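Local atomic coordinates of uncharacterized protein MJ1460 (Methanocaldococcus jannaschii DSM 2661, PDB entry 2OSD), a protein that is of unknown function but carries a V4R domain of the HNOX-like clan, a domain thought to bind small molecules in related proteins. Residues D83-E88 / K101-P106. The protein carries 3 engineered substitutions. Sequence-based numbering, arbitrary orientation. Where two conformers were deposited one is given.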
loop_
_atom_site.group_PDB
_atom_site.type_symbol
_atom_site.label_atom_id
_atom_site.label_comp_id
_atom_site.label_asym_id
_atom_site.label_seq_id
_atom_site.Cartn_x
_atom_site.Cartn_y
_atom_site.Cartn_z
ATOM N N ASP A 83 17.059 0.295 -6.782
ATOM C CA ASP A 83 18.454 0.468 -6.378
ATOM C C ASP A 83 18.851 1.933 -6.240
ATOM O O ASP A 83 19.057 2.617 -7.239
ATOM C CB ASP A 83 19.360 -0.237 -7.392
ATOM C CG ASP A 83 18.888 -1.647 -7.684
ATOM O OD1 ASP A 83 18.017 -1.808 -8.576
ATOM O OD2 ASP A 83 19.354 -2.575 -6.982
ATOM N N LEU A 84 18.967 2.399 -4.997
ATOM C CA LEU A 84 19.398 3.778 -4.699
ATOM C C LEU A 84 20.903 3.920 -4.792
ATOM O O LEU A 84 21.620 3.129 -4.202
ATOM C CB LEU A 84 19.023 4.178 -3.266
ATOM C CG LEU A 84 17.624 4.611 -2.845
ATOM C CD1 LEU A 84 17.647 4.708 -1.335
ATOM C CD2 LEU A 84 17.234 5.942 -3.454
ATOM N N GLU A 85 21.370 4.921 -5.527
ATOM C CA GLU A 85 22.784 5.241 -5.569
ATOM C C GLU A 85 23.009 6.475 -4.703
ATOM O O GLU A 85 22.343 7.503 -4.874
ATOM C CB GLU A 85 23.263 5.463 -7.011
ATOM C CG GLU A 85 23.263 4.172 -7.873
ATOM C CD GLU A 85 22.233 4.171 -9.009
ATOM O OE1 GLU A 85 22.236 5.137 -9.803
ATOM O OE2 GLU A 85 21.456 3.192 -9.121
ATOM N N ILE A 86 23.918 6.347 -3.738
ATOM C CA ILE A 86 24.222 7.431 -2.806
ATOM C C ILE A 86 25.696 7.363 -2.498
ATOM O O ILE A 86 26.166 6.321 -2.086
ATOM C CB ILE A 86 23.459 7.284 -1.463
ATOM C CG1 ILE A 86 21.945 7.149 -1.692
ATOM C CG2 ILE A 86 23.750 8.467 -0.614
ATOM C CD1 ILE A 86 21.096 6.965 -0.419
ATOM N N ASP A 87 26.421 8.456 -2.699
ATOM C CA ASP A 87 27.858 8.477 -2.410
ATOM C C ASP A 87 28.075 8.880 -0.941
ATOM O O ASP A 87 27.987 10.058 -0.581
ATOM C CB ASP A 87 28.598 9.412 -3.387
ATOM C CG ASP A 87 30.125 9.420 -3.182
ATOM O OD1 ASP A 87 30.614 8.987 -2.108
ATOM O OD2 ASP A 87 30.841 9.873 -4.106
ATOM N N GLU A 88 28.339 7.881 -0.101
ATOM C CA GLU A 88 28.564 8.101 1.329
ATOM C C GLU A 88 29.782 8.983 1.544
ATOM O O GLU A 88 29.733 9.928 2.337
ATOM C CB GLU A 88 28.804 6.779 2.063
ATOM C CG GLU A 88 27.570 5.993 2.486
ATOM C CD GLU A 88 27.853 5.123 3.725
ATOM O OE1 GLU A 88 28.053 5.704 4.824
ATOM O OE2 GLU A 88 27.880 3.875 3.591
ATOM N N LYS A 101 20.386 8.903 -6.895
ATOM C CA LYS A 101 19.753 8.319 -8.053
ATOM C C LYS A 101 18.969 7.090 -7.625
ATOM O O LYS A 101 19.276 6.498 -6.597
ATOM C CB LYS A 101 20.794 8.001 -9.117
ATOM C CG LYS A 101 21.617 9.240 -9.536
ATOM C CD LYS A 101 22.748 8.877 -10.450
ATOM C CE LYS A 101 23.031 9.965 -11.450
ATOM N NZ LYS A 101 24.131 9.534 -12.364
ATOM N N LEU A 102 17.914 6.765 -8.372
ATOM C CA LEU A 102 17.112 5.602 -8.089
ATOM C C LEU A 102 16.894 4.881 -9.403
ATOM O O LEU A 102 16.318 5.444 -10.334
ATOM C CB LEU A 102 15.776 5.986 -7.441
ATOM C CG LEU A 102 14.809 4.848 -7.064
ATOM C CD1 LEU A 102 15.419 3.819 -6.118
ATOM C CD2 LEU A 102 13.564 5.427 -6.465
ATOM N N SER A 103 17.413 3.661 -9.495
ATOM C CA SER A 103 17.245 2.817 -10.671
ATOM C C SER A 103 16.129 1.853 -10.368
ATOM O O SER A 103 15.982 1.434 -9.228
ATOM C CB SER A 103 18.492 1.999 -10.957
ATOM O OG SER A 103 19.507 2.835 -11.445
ATOM N N ASN A 104 15.381 1.483 -11.409
ATOM C CA ASN A 104 14.374 0.465 -11.325
ATOM C C ASN A 104 13.346 0.807 -10.251
ATOM O O ASN A 104 13.070 0.001 -9.383
ATOM C CB ASN A 104 15.059 -0.880 -11.068
ATOM C CG ASN A 104 14.132 -2.055 -11.281
ATOM O OD1 ASN A 104 13.613 -2.258 -12.385
ATOM N ND2 ASN A 104 13.900 -2.832 -10.218
ATOM N N PRO A 105 12.778 2.027 -10.301
ATOM C CA PRO A 105 11.825 2.444 -9.282
ATOM C C PRO A 105 10.441 1.910 -9.596
ATOM O O PRO A 105 10.253 1.326 -10.623
ATOM C CB PRO A 105 11.845 3.952 -9.434
ATOM C CG PRO A 105 12.042 4.150 -10.914
ATOM C CD PRO A 105 12.983 3.088 -11.321
ATOM N N PRO A 106 9.454 2.128 -8.717
ATOM C CA PRO A 106 8.051 1.745 -9.023
ATOM C C PRO A 106 7.465 2.637 -10.094
ATOM O O PRO A 106 8.014 3.696 -10.342
ATOM C CB PRO A 106 7.312 1.976 -7.689
ATOM C CG PRO A 106 8.343 2.097 -6.701
ATOM C CD PRO A 106 9.567 2.670 -7.376
#
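With CG of Glu-85 anti to its carbonyl carbon (chi1 -68°) and the chain bent at chi2 (113°), the carboxylate folds back across the strand pair toward Ser-103, whose OG also stands anti to its own carbonyl carbon. There OG donates to the syn lone pair of Glu-85 OE2 over 3.1 Å, a diagonal bond to the residue two along from Glu-85's own partner, Lys-101. Glu-85 has an alternate conformer, and this bond belongs to the one described. The other oxygen, OE1, lies 3.3 Å from CB of Lys-101. The salt bridge of OE1 is to Lys-150; the ammonium of Lys-101 stays too far off to meet it. In this conformer the two oxygens thus have separate partners.

Beneath this polar face the backbones pair in antiparallel fashion. Asp-83 and Ser-103 exchange two hydrogen bonds, and the one from Ser-103 N to Asp-83 O is nearly straight (178° at the hydrogen). Glu-85 and Lys-101 exchange another two, the shorter running 2.8 Å from Glu-85 N to Lys-101 O. Between them, Leu-84 and Leu-102 form the non-hydrogen-bonded pair on the buried face, CD2 of Leu-84 meeting CD1 of Leu-102 at 3.9 Å, with Leu-124 and Ile-120 of helix 118-132 packed against them. The arrangement is that of the outermost strand, within this chain, of a four-stranded antiparallel sheet with helices against its apolar face.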